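Local coordinates for H/ACA ribonucleoprotein complex non-core subunit NAF1 (Saccharomyces cerevisiae, PDB 2V3M), which helps assemble box H/ACA small nucleolar ribonucleoprotein particles as an RNA-binding factor, leaving during maturation, when GAR1 takes its place, at residues 60-65 with 71-76; 67-72 with 98-103. All coordinates share one frame; numbering follows the deposited sequence.

Contact 1 of 2, residues 60-65 with 71-76; sequences GSIFCL and IGMLTE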
loop_
_atom_site.group_PDB
_atom_site.type_symbol
_atom_site.label_atom_id
_atom_site.label_comp_id
_atom_site.label_asym_id
_atom_site.label_seq_id
_atom_site.Cartn_x
_atom_site.Cartn_y
_atom_site.Cartn_z
ATOM N N GLY A 60 14.536 11.903 -2.420
ATOM C CA GLY A 60 15.656 11.308 -3.161
ATOM C C GLY A 60 16.515 10.333 -2.321
ATOM O O GLY A 60 17.691 10.061 -2.643
ATOM N N SER A 61 15.947 9.785 -1.239
ATOM C CA SER A 61 16.736 8.852 -0.392
ATOM C C SER A 61 16.521 7.537 -1.077
ATOM O O SER A 61 15.348 7.305 -1.541
ATOM C CB SER A 61 16.083 8.767 1.023
ATOM O OG SER A 61 15.274 9.948 1.327
ATOM N N ILE A 62 17.551 6.686 -1.113
ATOM C CA ILE A 62 17.384 5.356 -1.755
ATOM C C ILE A 62 17.209 4.216 -0.765
ATOM O O ILE A 62 18.065 4.036 0.123
ATOM C CB ILE A 62 18.606 4.905 -2.493
ATOM C CG1 ILE A 62 19.324 5.984 -3.349
ATOM C CG2 ILE A 62 18.274 3.669 -3.281
ATOM C CD1 ILE A 62 18.561 7.181 -3.747
ATOM N N PHE A 63 16.142 3.431 -0.951
ATOM C CA PHE A 63 15.872 2.261 -0.155
ATOM C C PHE A 63 16.544 1.046 -0.774
ATOM O O PHE A 63 16.627 0.960 -2.009
ATOM C CB PHE A 63 14.387 2.081 -0.136
ATOM C CG PHE A 63 13.677 3.158 0.583
ATOM C CD1 PHE A 63 13.360 4.341 -0.063
ATOM C CD2 PHE A 63 13.251 2.996 1.901
ATOM C CE1 PHE A 63 12.655 5.357 0.635
ATOM C CE2 PHE A 63 12.571 3.993 2.577
ATOM C CZ PHE A 63 12.286 5.161 1.967
ATOM N N CYS A 64 16.969 0.117 0.077
ATOM C CA CYS A 64 17.513 -1.201 -0.334
ATOM C C CYS A 64 17.221 -2.260 0.717
ATOM O O CYS A 64 16.804 -1.916 1.780
ATOM C CB CYS A 64 19.027 -1.122 -0.502
ATOM S SG CYS A 64 19.979 -0.593 1.030
ATOM N N LEU A 65 17.442 -3.518 0.409
ATOM C CA LEU A 65 17.294 -4.568 1.359
ATOM C C LEU A 65 18.619 -4.635 2.096
ATOM O O LEU A 65 19.491 -3.900 1.748
ATOM C CB LEU A 65 16.941 -5.864 0.607
ATOM C CG LEU A 65 15.437 -6.099 0.305
ATOM C CD1 LEU A 65 14.536 -4.996 0.765
ATOM C CD2 LEU A 65 15.238 -6.402 -1.123
ATOM N N ILE A 71 15.985 -1.011 -3.934
ATOM C CA ILE A 71 14.570 -0.917 -4.138
ATOM C C ILE A 71 14.194 0.271 -5.024
ATOM O O ILE A 71 13.674 0.193 -6.144
ATOM C CB ILE A 71 13.841 -0.792 -2.893
ATOM C CG1 ILE A 71 14.048 -2.073 -2.041
ATOM C CG2 ILE A 71 12.365 -0.511 -3.295
ATOM C CD1 ILE A 71 13.323 -2.078 -0.748
ATOM N N GLY A 72 14.514 1.429 -4.533
ATOM C CA GLY A 72 14.353 2.610 -5.396
ATOM C C GLY A 72 14.149 3.861 -4.531
ATOM O O GLY A 72 14.536 3.975 -3.347
HETATM N N MSE A 73 13.574 4.873 -5.140
HETATM C CA MSE A 73 13.677 6.194 -4.535
HETATM C C MSE A 73 12.355 6.580 -3.987
HETATM O O MSE A 73 11.295 6.221 -4.544
HETATM C CB MSE A 73 13.912 7.149 -5.582
HETATM C CG MSE A 73 14.505 8.318 -5.030
HETATM SE SE MSE A 73 15.998 7.836 -6.072
HETATM C CE MSE A 73 16.688 9.400 -6.841
ATOM N N LEU A 74 12.357 7.324 -2.896
ATOM C CA LEU A 74 11.070 7.635 -2.210
ATOM C C LEU A 74 10.074 8.394 -3.085
ATOM O O LEU A 74 10.391 9.350 -3.783
ATOM C CB LEU A 74 11.314 8.536 -1.027
ATOM C CG LEU A 74 10.064 8.961 -0.248
ATOM C CD1 LEU A 74 9.519 7.736 0.451
ATOM C CD2 LEU A 74 10.414 9.854 0.828
ATOM N N THR A 75 8.835 8.008 -3.081
ATOM C CA THR A 75 7.953 8.656 -4.028
ATOM C C THR A 75 6.913 9.361 -3.234
ATOM O O THR A 75 6.544 10.477 -3.511
ATOM C CB THR A 75 7.145 7.662 -4.867
ATOM O OG1 THR A 75 8.013 6.786 -5.576
ATOM C CG2 THR A 75 6.312 8.396 -5.919
ATOM N N GLU A 76 6.390 8.662 -2.245
ATOM C CA GLU A 76 5.453 9.267 -1.347
ATOM C C GLU A 76 5.477 8.736 0.078
ATOM O O GLU A 76 5.657 7.512 0.352
ATOM C CB GLU A 76 4.088 9.034 -1.880
ATOM C CG GLU A 76 3.016 9.700 -1.142
ATOM C CD GLU A 76 1.574 9.277 -1.601
ATOM O OE1 GLU A 76 1.387 8.353 -2.419
ATOM O OE2 GLU A 76 0.533 9.822 -1.151
#
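Two successive backbone amides converge on the carbonyl oxygen of Phe63. Ile71 N reaches Phe63 O at 2.8 Å, its donor tilted 33° from the carbonyl plane, and Gly72 N adds a weak bond to the same Phe63 O at 3.3 Å. In return Phe63 N gives a nearly straight bond to Gly72 O at 2.9 Å, and Leu74 N meets Ser61 O at 3.3 Å. Independently of these bonds, the backbone angles of Gly72 would press a CB against the preceding carbonyl, so glycine suits this place. The Phe63 ring lies on the buried side, CG beside its backbone N (chi1 -67°), with its edge meeting Gly72 O and CE1 within 3.8 Å of Leu74 CB. Ile88 and Ile46, from strands 85-89 and 43-48, also touch it. Replacing Phe63 by an alanine is likely to open a gap beside Leu74, Ile46 and Ile88, with the Leu74 side chain freer to turn. Farther along, Leu65 CD1 packs at 3.5 Å on Ile71 CD1, the side chains crossing at about a right angle; Ile71 also meets Ile44 and Ile46, so a branched apolar residue suits this buried place. The sheet's other face carries Ile62, whose CD1 touches SE of Met73, built as selenomethionine, at 3.5 Å. Met73, bent at its second and third torsions, also brings its CG within 3.7 Å of Gly60 CA. Strands 62-65 and 71-73, antiparallel at 171°, thus form a beta hairpin with a classic bulge, part of the domain of Naf1 that resembles the GAR1 core.

Contact 2 of 2, residues 67-72 with 98-103; sequences DRTLIG and FDELKV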
loop_
_atom_site.group_PDB
_atom_site.type_symbol
_atom_site.label_atom_id
_atom_site.label_comp_id
_atom_site.label_asym_id
_atom_site.label_seq_id
_atom_site.Cartn_x
_atom_site.Cartn_y
_atom_site.Cartn_z
ATOM N N ASP A 67 20.753 -6.976 1.741
ATOM C CA ASP A 67 21.849 -7.468 0.882
ATOM C C ASP A 67 22.216 -6.413 -0.152
ATOM O O ASP A 67 22.860 -6.675 -1.160
ATOM C CB ASP A 67 21.509 -8.766 0.181
ATOM C CG ASP A 67 20.259 -8.672 -0.684
ATOM O OD1 ASP A 67 19.609 -7.603 -0.695
ATOM O OD2 ASP A 67 19.898 -9.705 -1.329
ATOM N N ARG A 68 21.781 -5.204 0.095
ATOM C CA ARG A 68 22.006 -4.127 -0.839
ATOM C C ARG A 68 21.307 -4.226 -2.220
ATOM O O ARG A 68 21.684 -3.566 -3.179
ATOM C CB ARG A 68 23.481 -3.842 -0.964
ATOM C CG ARG A 68 24.043 -3.075 0.196
ATOM C CD ARG A 68 25.479 -3.343 0.388
ATOM N NE ARG A 68 25.825 -3.262 1.809
ATOM C CZ ARG A 68 26.220 -2.147 2.432
ATOM N NH1 ARG A 68 26.255 -1.000 1.761
ATOM N NH2 ARG A 68 26.539 -2.146 3.737
ATOM N N THR A 69 20.251 -5.025 -2.273
ATOM C CA THR A 69 19.390 -5.071 -3.410
ATOM C C THR A 69 18.670 -3.735 -3.388
ATOM O O THR A 69 18.002 -3.366 -2.434
ATOM C CB THR A 69 18.391 -6.213 -3.337
ATOM O OG1 THR A 69 19.088 -7.460 -3.455
ATOM C CG2 THR A 69 17.438 -6.078 -4.487
ATOM N N LEU A 70 18.846 -2.976 -4.452
ATOM C CA LEU A 70 18.300 -1.663 -4.539
ATOM C C LEU A 70 16.786 -1.670 -4.812
ATOM O O LEU A 70 16.373 -2.258 -5.853
ATOM C CB LEU A 70 18.994 -0.974 -5.673
ATOM C CG LEU A 70 18.146 0.190 -6.258
ATOM C CD1 LEU A 70 18.408 1.415 -5.417
ATOM C CD2 LEU A 70 18.344 0.560 -7.802
ATOM N N ILE A 71 15.985 -1.011 -3.934
ATOM C CA ILE A 71 14.570 -0.917 -4.138
ATOM C C ILE A 71 14.194 0.271 -5.024
ATOM O O ILE A 71 13.674 0.193 -6.144
ATOM C CB ILE A 71 13.841 -0.792 -2.893
ATOM C CG1 ILE A 71 14.048 -2.073 -2.041
ATOM C CG2 ILE A 71 12.365 -0.511 -3.295
ATOM C CD1 ILE A 71 13.323 -2.078 -0.748
ATOM N N GLY A 72 14.514 1.429 -4.533
ATOM C CA GLY A 72 14.353 2.610 -5.396
ATOM C C GLY A 72 14.149 3.861 -4.531
ATOM O O GLY A 72 14.536 3.975 -3.347
ATOM N N PHE A 98 10.643 -5.398 -9.624
ATOM C CA PHE A 98 9.340 -5.476 -8.979
ATOM C C PHE A 98 8.957 -6.902 -8.598
ATOM O O PHE A 98 8.639 -7.133 -7.457
ATOM C CB PHE A 98 8.241 -4.827 -9.862
ATOM C CG PHE A 98 6.840 -4.931 -9.269
ATOM C CD1 PHE A 98 6.443 -4.065 -8.275
ATOM C CD2 PHE A 98 5.964 -5.956 -9.667
ATOM C CE1 PHE A 98 5.210 -4.166 -7.717
ATOM C CE2 PHE A 98 4.705 -6.075 -9.088
ATOM C CZ PHE A 98 4.322 -5.178 -8.130
ATOM N N ASP A 99 8.994 -7.816 -9.555
ATOM C CA ASP A 99 8.740 -9.240 -9.325
ATOM C C ASP A 99 9.646 -9.896 -8.301
ATOM O O ASP A 99 9.222 -10.763 -7.526
ATOM C CB ASP A 99 8.794 -9.991 -10.668
ATOM C CG ASP A 99 7.620 -9.586 -11.603
ATOM O OD1 ASP A 99 6.504 -9.219 -11.088
ATOM O OD2 ASP A 99 7.804 -9.607 -12.853
ATOM N N GLU A 100 10.886 -9.438 -8.281
ATOM C CA GLU A 100 11.833 -9.925 -7.306
ATOM C C GLU A 100 11.511 -9.413 -5.918
ATOM O O GLU A 100 11.648 -10.116 -4.951
ATOM C CB GLU A 100 13.238 -9.575 -7.701
ATOM C CG GLU A 100 14.286 -10.355 -6.859
ATOM C CD GLU A 100 15.757 -9.709 -6.871
ATOM O OE1 GLU A 100 16.452 -9.876 -5.818
ATOM O OE2 GLU A 100 16.181 -9.028 -7.894
ATOM N N LEU A 101 11.062 -8.185 -5.808
ATOM C CA LEU A 101 10.725 -7.658 -4.507
ATOM C C LEU A 101 9.402 -8.181 -4.022
ATOM O O LEU A 101 9.347 -8.560 -2.876
ATOM C CB LEU A 101 10.695 -6.162 -4.568
ATOM C CG LEU A 101 12.016 -5.478 -4.973
ATOM C CD1 LEU A 101 11.731 -3.948 -5.080
ATOM C CD2 LEU A 101 13.230 -5.673 -3.994
ATOM N N LYS A 102 8.369 -8.214 -4.880
ATOM C CA LYS A 102 7.094 -8.891 -4.662
ATOM C C LYS A 102 7.270 -10.148 -3.793
ATOM O O LYS A 102 6.570 -10.391 -2.813
ATOM C CB LYS A 102 6.521 -9.285 -6.048
ATOM C CG LYS A 102 5.166 -10.138 -6.091
ATOM C CD LYS A 102 4.000 -9.179 -6.255
ATOM C CE LYS A 102 2.579 -9.727 -6.106
ATOM N NZ LYS A 102 1.588 -8.839 -6.865
ATOM N N VAL A 103 8.237 -10.944 -4.162
ATOM C CA VAL A 103 8.477 -12.204 -3.555
ATOM C C VAL A 103 9.300 -12.107 -2.226
ATOM O O VAL A 103 9.476 -13.088 -1.486
ATOM C CB VAL A 103 9.197 -12.981 -4.619
ATOM C CG1 VAL A 103 10.315 -13.873 -4.036
ATOM C CG2 VAL A 103 8.190 -13.711 -5.391
#
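Leu101 packs on Ile71 where helix 98-102 meets strand 70-72, an apolar contact. Leu101 CD1 lies 3.9 Å from Ile71 CG2 and Leu101 CD2 4.2 Å from Ile71 CG1, so that both methyls of the leucine fork are used. Leu65 and Ile44 press on the same Leu101, and a compact, branched side chain suits so enclosed a position. At the outer margin Thr69 CG2 comes 4.1 Å from Glu100 OE1 on the extended glutamate chain.

The polar contacts lie within the turn itself. With OG1 beside the backbone N (chi1 -68°), Thr69 turns its hydroxyl to Asp67 OD1 at 2.8 Å; Thr69 N binds the same Asp67 OD1 at 3.1 Å, both from one face of the carboxylate. Threonine serves twice, its hydroxyl bonded within the turn and its methyl lying loosely against the helix.

As for charge, Asp67 and Glu100 would probably repel, but Arg104 forms a salt bridge with Asp67 and a long, weak ion pair with Glu100. The Thr69 N bond to Asp67 makes this an Asx turn in the hairpin loop, and helix 95-102 packs on that hairpin partly through Leu101, within the Gar1-like domain of Naf1.

Overall arrangement
From the N terminus the chain enters contact 1 at residues 60-65, turns, and returns as 71-76, closing a short hairpin loop of five residues. Contact 2 starts inside that loop: residues 67-72 include most of the turn and share Ile71 and Gly72 with contact 1, and the chain then runs through strands 76-78 and 85-89 before helix 95-102 supplies 98-103, closing a loop of 25 residues. The two closures therefore cross instead of nesting. Their centres lie 11 Å apart, and they touch also where Leu70 packs against Ile62. Together they tie the 62-65/70-73 hairpin, at one end of the antiparallel sheet, to the helix.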